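Long-range contact in halogenase (Chondromyces crocatus, PDB 3E1T), which probably chlorinates a precursor of chondrochloren as an FAD-dependent halogenase: residues Ile282-Trp294 with Val301-Ser313. Sequence-based numbering, arbitrary orientation.
Sequences IRKDYSYCNTSFW and VGDAACFVDPVFS. With FAD (flavin-adenine dinucleotide), chain C.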
loop_
_atom_site.group_PDB
_atom_site.type_symbol
_atom_site.label_atom_id
_atom_site.label_comp_id
_atom_site.label_asym_id
_atom_site.label_seq_id
_atom_site.Cartn_x
_atom_site.Cartn_y
_atom_site.Cartn_z
ATOM N N ILE A 282 -7.016 -0.927 -15.065
ATOM C CA ILE A 282 -6.601 0.427 -14.726
ATOM C C ILE A 282 -6.926 0.744 -13.256
ATOM O O ILE A 282 -7.966 0.317 -12.730
ATOM C CB ILE A 282 -7.209 1.497 -15.690
ATOM C CG1 ILE A 282 -6.479 2.836 -15.524
ATOM C CG2 ILE A 282 -8.720 1.664 -15.467
ATOM C CD1 ILE A 282 -6.787 3.871 -16.569
ATOM N N ARG A 283 -6.013 1.461 -12.596
ATOM C CA ARG A 283 -6.267 2.042 -11.289
ATOM C C ARG A 283 -5.938 3.535 -11.325
ATOM O O ARG A 283 -4.883 3.942 -11.795
ATOM C CB ARG A 283 -5.467 1.341 -10.191
ATOM C CG ARG A 283 -6.033 -0.006 -9.745
ATOM C CD ARG A 283 -7.330 0.137 -8.900
ATOM N NE ARG A 283 -7.136 0.958 -7.702
ATOM C CZ ARG A 283 -6.542 0.543 -6.587
ATOM N NH1 ARG A 283 -6.090 -0.700 -6.484
ATOM N NH2 ARG A 283 -6.411 1.375 -5.564
ATOM N N LYS A 284 -6.852 4.334 -10.804
ATOM C CA LYS A 284 -6.804 5.773 -10.924
ATOM C C LYS A 284 -7.190 6.345 -9.572
ATOM O O LYS A 284 -7.823 5.653 -8.771
ATOM C CB LYS A 284 -7.808 6.167 -12.009
ATOM C CG LYS A 284 -8.092 7.626 -12.214
ATOM C CD LYS A 284 -8.831 7.830 -13.533
ATOM C CE LYS A 284 -10.098 6.964 -13.623
ATOM N NZ LYS A 284 -11.218 7.437 -12.743
ATOM N N ASP A 285 -6.804 7.589 -9.302
ATOM C CA ASP A 285 -7.214 8.273 -8.077
ATOM C C ASP A 285 -6.974 7.377 -6.858
ATOM O O ASP A 285 -7.828 7.283 -5.975
ATOM C CB ASP A 285 -8.709 8.692 -8.163
ATOM C CG ASP A 285 -8.971 9.725 -9.246
ATOM O OD1 ASP A 285 -8.181 10.681 -9.358
ATOM O OD2 ASP A 285 -9.970 9.585 -9.993
ATOM N N TYR A 286 -5.809 6.719 -6.823
ATOM C CA TYR A 286 -5.461 5.816 -5.735
ATOM C C TYR A 286 -4.715 6.474 -4.582
ATOM O O TYR A 286 -4.556 5.846 -3.528
ATOM C CB TYR A 286 -4.641 4.627 -6.262
ATOM C CG TYR A 286 -3.359 5.008 -7.004
ATOM C CD1 TYR A 286 -2.286 5.621 -6.343
ATOM C CD2 TYR A 286 -3.221 4.731 -8.363
ATOM C CE1 TYR A 286 -1.102 5.964 -7.036
ATOM C CE2 TYR A 286 -2.046 5.061 -9.061
ATOM C CZ TYR A 286 -1.001 5.676 -8.398
ATOM O OH TYR A 286 0.156 5.975 -9.095
ATOM N N SER A 287 -4.248 7.710 -4.753
ATOM C CA SER A 287 -3.462 8.355 -3.681
ATOM C C SER A 287 -4.316 9.305 -2.841
ATOM O O SER A 287 -4.845 10.269 -3.362
ATOM C CB SER A 287 -2.254 9.110 -4.231
ATOM O OG SER A 287 -1.396 9.510 -3.154
ATOM N N TYR A 288 -4.441 9.024 -1.549
ATOM C CA TYR A 288 -5.373 9.771 -0.685
ATOM C C TYR A 288 -5.108 9.464 0.773
ATOM O O TYR A 288 -4.416 8.504 1.098
ATOM C CB TYR A 288 -6.845 9.432 -1.015
ATOM C CG TYR A 288 -7.122 7.954 -1.031
ATOM C CD1 TYR A 288 -7.224 7.235 0.153
ATOM C CD2 TYR A 288 -7.263 7.263 -2.244
ATOM C CE1 TYR A 288 -7.455 5.863 0.146
ATOM C CE2 TYR A 288 -7.496 5.887 -2.259
ATOM C CZ TYR A 288 -7.581 5.199 -1.052
ATOM O OH TYR A 288 -7.794 3.841 -1.046
ATOM N N CYS A 289 -5.676 10.288 1.641
ATOM C CA CYS A 289 -5.652 10.049 3.072
ATOM C C CYS A 289 -6.997 10.517 3.610
ATOM O O CYS A 289 -7.600 11.445 3.078
ATOM C CB CYS A 289 -4.500 10.804 3.738
ATOM S SG CYS A 289 -4.187 10.395 5.489
ATOM N N ASN A 290 -7.474 9.857 4.660
ATOM C CA ASN A 290 -8.708 10.263 5.314
ATOM C C ASN A 290 -8.470 11.274 6.428
ATOM O O ASN A 290 -7.419 11.260 7.070
ATOM C CB ASN A 290 -9.456 9.028 5.822
ATOM C CG ASN A 290 -10.405 8.460 4.778
ATOM O OD1 ASN A 290 -11.594 8.758 4.795
ATOM N ND2 ASN A 290 -9.875 7.657 3.838
ATOM N N THR A 291 -9.442 12.163 6.653
ATOM C CA THR A 291 -9.348 13.167 7.732
ATOM C C THR A 291 -9.360 12.551 9.124
ATOM O O THR A 291 -8.956 13.193 10.102
ATOM C CB THR A 291 -10.464 14.246 7.649
ATOM O OG1 THR A 291 -11.737 13.607 7.534
ATOM C CG2 THR A 291 -10.250 15.145 6.427
ATOM N N SER A 292 -9.815 11.303 9.210
ATOM C CA SER A 292 -9.840 10.565 10.472
ATOM C C SER A 292 -9.776 9.079 10.183
ATOM O O SER A 292 -10.320 8.628 9.172
ATOM C CB SER A 292 -11.124 10.877 11.256
ATOM O OG SER A 292 -11.078 10.280 12.555
ATOM N N PHE A 293 -9.104 8.335 11.059
ATOM C CA PHE A 293 -9.001 6.867 10.934
ATOM C C PHE A 293 -9.883 6.106 11.933
ATOM O O PHE A 293 -9.979 4.879 11.865
ATOM C CB PHE A 293 -7.551 6.375 11.078
ATOM C CG PHE A 293 -6.598 6.903 10.023
ATOM C CD1 PHE A 293 -7.054 7.314 8.770
ATOM C CD2 PHE A 293 -5.230 6.944 10.278
ATOM C CE1 PHE A 293 -6.157 7.790 7.796
ATOM C CE2 PHE A 293 -4.338 7.427 9.313
ATOM C CZ PHE A 293 -4.809 7.839 8.071
ATOM N N TRP A 294 -10.522 6.830 12.855
ATOM C CA TRP A 294 -11.491 6.216 13.780
ATOM C C TRP A 294 -12.532 7.234 14.271
ATOM O O TRP A 294 -12.322 8.450 14.187
ATOM C CB TRP A 294 -10.768 5.586 14.971
ATOM C CG TRP A 294 -10.248 6.588 15.937
ATOM C CD1 TRP A 294 -9.155 7.389 15.778
ATOM C CD2 TRP A 294 -10.797 6.906 17.225
ATOM N NE1 TRP A 294 -8.988 8.184 16.886
ATOM C CE2 TRP A 294 -9.981 7.907 17.791
ATOM C CE3 TRP A 294 -11.891 6.430 17.960
ATOM C CZ2 TRP A 294 -10.230 8.453 19.057
ATOM C CZ3 TRP A 294 -12.133 6.970 19.223
ATOM C CH2 TRP A 294 -11.312 7.974 19.751
ATOM N N VAL A 301 -8.700 0.659 8.215
ATOM C CA VAL A 301 -7.344 0.109 8.056
ATOM C C VAL A 301 -7.053 -0.096 6.584
ATOM O O VAL A 301 -7.976 -0.291 5.780
ATOM C CB VAL A 301 -7.109 -1.225 8.851
ATOM C CG1 VAL A 301 -7.319 -1.045 10.346
ATOM C CG2 VAL A 301 -7.973 -2.307 8.345
ATOM N N GLY A 302 -5.771 -0.043 6.231
ATOM C CA GLY A 302 -5.340 -0.333 4.878
ATOM C C GLY A 302 -5.810 0.703 3.884
ATOM O O GLY A 302 -5.904 1.876 4.219
ATOM N N ASP A 303 -6.141 0.257 2.671
ATOM C CA ASP A 303 -6.492 1.172 1.597
ATOM C C ASP A 303 -7.783 1.934 1.884
ATOM O O ASP A 303 -8.037 2.983 1.279
ATOM C CB ASP A 303 -6.656 0.426 0.290
ATOM C CG ASP A 303 -5.344 0.123 -0.405
ATOM O OD1 ASP A 303 -4.250 0.304 0.180
ATOM O OD2 ASP A 303 -5.438 -0.328 -1.561
ATOM N N ALA A 304 -8.613 1.406 2.777
ATOM C CA ALA A 304 -9.825 2.129 3.192
ATOM C C ALA A 304 -9.456 3.451 3.838
ATOM O O ALA A 304 -10.164 4.437 3.667
ATOM C CB ALA A 304 -10.650 1.277 4.162
ATOM N N ALA A 305 -8.355 3.468 4.593
ATOM C CA ALA A 305 -7.875 4.665 5.274
ATOM C C ALA A 305 -7.019 5.590 4.384
ATOM O O ALA A 305 -7.278 6.794 4.283
ATOM C CB ALA A 305 -7.087 4.269 6.499
ATOM N N CYS A 306 -5.977 5.033 3.773
ATOM C CA CYS A 306 -5.016 5.852 3.039
ATOM C C CYS A 306 -4.147 4.997 2.144
ATOM O O CYS A 306 -4.024 3.789 2.354
ATOM C CB CYS A 306 -4.137 6.667 4.004
ATOM S SG CYS A 306 -3.080 5.658 5.054
ATOM N N PHE A 307 -3.566 5.634 1.129
ATOM C CA PHE A 307 -2.595 4.987 0.243
ATOM C C PHE A 307 -1.687 6.062 -0.391
ATOM O O PHE A 307 -2.153 7.156 -0.707
ATOM C CB PHE A 307 -3.291 4.153 -0.840
ATOM C CG PHE A 307 -2.332 3.428 -1.748
ATOM C CD1 PHE A 307 -1.548 2.380 -1.261
ATOM C CD2 PHE A 307 -2.182 3.822 -3.077
ATOM C CE1 PHE A 307 -0.646 1.731 -2.091
ATOM C CE2 PHE A 307 -1.282 3.183 -3.912
ATOM C CZ PHE A 307 -0.521 2.125 -3.421
ATOM N N VAL A 308 -0.399 5.752 -0.548
ATOM C CA VAL A 308 0.539 6.689 -1.203
ATOM C C VAL A 308 0.665 6.468 -2.726
ATOM O O VAL A 308 0.057 7.197 -3.501
ATOM C CB VAL A 308 1.942 6.702 -0.540
ATOM C CG1 VAL A 308 2.770 7.879 -1.106
ATOM C CG2 VAL A 308 1.822 6.841 0.984
ATOM N N ASP A 309 1.455 5.475 -3.142
ATOM C CA ASP A 309 1.819 5.270 -4.550
ATOM C C ASP A 309 2.604 3.961 -4.609
ATOM O O ASP A 309 3.234 3.596 -3.630
ATOM C CB ASP A 309 2.670 6.464 -5.064
ATOM C CG ASP A 309 2.929 6.419 -6.560
ATOM O OD1 ASP A 309 2.046 6.820 -7.353
ATOM O OD2 ASP A 309 4.039 5.988 -6.956
ATOM N N PRO A 310 2.548 3.236 -5.736
ATOM C CA PRO A 310 3.188 1.915 -5.803
ATOM C C PRO A 310 4.723 1.844 -5.752
ATOM O O PRO A 310 5.250 0.741 -5.593
ATOM C CB PRO A 310 2.715 1.354 -7.157
ATOM C CG PRO A 310 1.582 2.212 -7.577
ATOM C CD PRO A 310 1.837 3.547 -6.985
ATOM N N VAL A 311 5.444 2.958 -5.901
ATOM C CA VAL A 311 6.904 2.840 -5.900
ATOM C C VAL A 311 7.380 2.578 -4.476
ATOM O O VAL A 311 6.872 3.189 -3.531
ATOM C CB VAL A 311 7.636 4.032 -6.582
ATOM C CG1 VAL A 311 7.361 5.334 -5.896
ATOM C CG2 VAL A 311 9.148 3.761 -6.648
ATOM N N PHE A 312 8.338 1.659 -4.348
ATOM C CA PHE A 312 8.793 1.101 -3.069
ATOM C C PHE A 312 7.794 0.202 -2.307
ATOM O O PHE A 312 8.061 -0.211 -1.183
ATOM C CB PHE A 312 9.444 2.164 -2.167
ATOM C CG PHE A 312 10.827 2.557 -2.611
ATOM C CD1 PHE A 312 11.064 3.801 -3.180
ATOM C CD2 PHE A 312 11.887 1.661 -2.490
ATOM C CE1 PHE A 312 12.346 4.158 -3.607
ATOM C CE2 PHE A 312 13.167 2.008 -2.900
ATOM C CZ PHE A 312 13.398 3.265 -3.467
ATOM N N SER A 313 6.664 -0.125 -2.944
ATOM C CA SER A 313 5.822 -1.251 -2.516
ATOM C C SER A 313 5.430 -1.233 -1.040
ATOM O O SER A 313 5.737 -2.177 -0.303
ATOM C CB SER A 313 6.537 -2.567 -2.813
ATOM O OG SER A 313 6.766 -2.737 -4.199
HETATM P PA FAD C . -7.729 -4.987 -0.328
HETATM O O1A FAD C . -6.538 -5.844 -0.668
HETATM O O2A FAD C . -8.253 -4.159 -1.450
HETATM O O5B FAD C . -8.903 -5.978 0.171
HETATM C C5B FAD C . -10.150 -5.479 0.626
HETATM C C4B FAD C . -11.197 -6.595 0.567
HETATM O O4B FAD C . -12.479 -6.105 0.903
HETATM C C3B FAD C . -11.309 -7.171 -0.841
HETATM O O3B FAD C . -11.111 -8.564 -0.755
HETATM C C2B FAD C . -12.726 -6.868 -1.283
HETATM O O2B FAD C . -13.263 -7.963 -1.971
HETATM C C1B FAD C . -13.444 -6.646 0.035
HETATM N N9A FAD C . -14.595 -5.727 -0.014
HETATM C C8A FAD C . -14.754 -4.574 -0.740
HETATM N N7A FAD C . -15.968 -4.057 -0.441
HETATM C C5A FAD C . -16.578 -4.851 0.473
HETATM C C6A FAD C . -17.824 -4.806 1.117
HETATM N N6A FAD C . -18.753 -3.901 0.785
HETATM N N1A FAD C . -18.143 -5.796 2.016
HETATM C C2A FAD C . -17.284 -6.836 2.264
HETATM N N3A FAD C . -16.069 -6.875 1.615
HETATM C C4A FAD C . -15.720 -5.901 0.744
HETATM N N1 FAD C . 1.169 -2.933 -2.443
HETATM C C2 FAD C . 2.271 -3.688 -2.153
HETATM O O2 FAD C . 2.446 -4.031 -0.986
HETATM N N3 FAD C . 3.152 -4.026 -3.165
HETATM C C4 FAD C . 2.923 -3.619 -4.475
HETATM O O4 FAD C . 3.694 -3.936 -5.383
HETATM C C4X FAD C . 1.810 -2.839 -4.764
HETATM N N5 FAD C . 1.547 -2.415 -6.052
HETATM C C5X FAD C . 0.426 -1.649 -6.312
HETATM C C6 FAD C . 0.154 -1.205 -7.611
HETATM C C7 FAD C . -0.985 -0.426 -7.863
HETATM C C7M FAD C . -1.141 0.224 -9.209
HETATM C C8 FAD C . -1.853 -0.085 -6.818
HETATM C C8M FAD C . -2.971 0.915 -7.005
HETATM C C9 FAD C . -1.582 -0.540 -5.532
HETATM C C9A FAD C . -0.447 -1.317 -5.269
HETATM N N10 FAD C . -0.207 -1.759 -3.982
HETATM C C10 FAD C . 0.922 -2.509 -3.725
HETATM C "C1'" FAD C . -1.208 -1.498 -2.870
HETATM C "C2'" FAD C . -2.063 -2.715 -2.495
HETATM O "O2'" FAD C . -2.874 -3.035 -3.606
HETATM C "C3'" FAD C . -2.966 -2.403 -1.291
HETATM O "O3'" FAD C . -2.316 -1.536 -0.387
HETATM C "C4'" FAD C . -3.386 -3.620 -0.467
HETATM O "O4'" FAD C . -4.124 -4.506 -1.280
HETATM C "C5'" FAD C . -4.256 -3.161 0.703
HETATM O "O5'" FAD C . -4.908 -4.266 1.267
HETATM P P FAD C . -6.321 -4.109 2.014
HETATM O O1P FAD C . -6.515 -5.291 2.939
HETATM O O2P FAD C . -6.366 -2.833 2.795
HETATM O O3P FAD C . -7.400 -3.978 0.857
HETATM O O HOH W 1 -4.201 0.938 -3.576
HETATM O O HOH W 2 -5.286 -2.161 -4.234
HETATM O O HOH W 3 -1.537 9.762 -0.441
HETATM O O HOH W 4 -11.568 5.757 2.201
#
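Around the Gly-Asp motif that binds FAD, strand 288-290 pairs antiparallel with strand 306-307, which closely follows the G302-D303 loop. Y288 and F307 form the hydrogen-bonded pair, with F307 N to Y288 O at 3.0 Å. The Y288 ring turns its edge to the loop, its OH giving a very short bond to D303 O (2.5 Å). N290 suits the far end because its amide NH can satisfy a buried carbonyl: ND2 meets A305 O at 2.8 Å, from above the carbonyl plane. With chi1 at -170°, S287 swings OG away from its own backbone N and onto a lone pair of V308 O. On the flavin side, the Y286 ring leans obliquely against F307 (CD1 to CE2 3.6 Å) and meets P310 (CE1 to CD 3.8 Å); its OH donates to D309 OD1 at 2.7 Å, while Y366 holds OD2. Replacing Y286 by an alanine would probably open a gap beside F307 and P310 and leave D309 OD1 without this donor. F307 in turn lays CE1 near FAD C1' (3.4 Å), and two waters link the R283 guanidinium to D303 OD2. G302 leaves room for the phosphate, where any side chain would collide with O2P; D303 N donates to that oxygen, and D303 OD1 accepts from ribityl O3' (2.7 Å). Such a Gly-Asp turn, joining pyrophosphate to ribityl chain, is characteristic of flavoproteins of the p-hydroxybenzoate hydroxylase type, to which flavin-dependent halogenases are related.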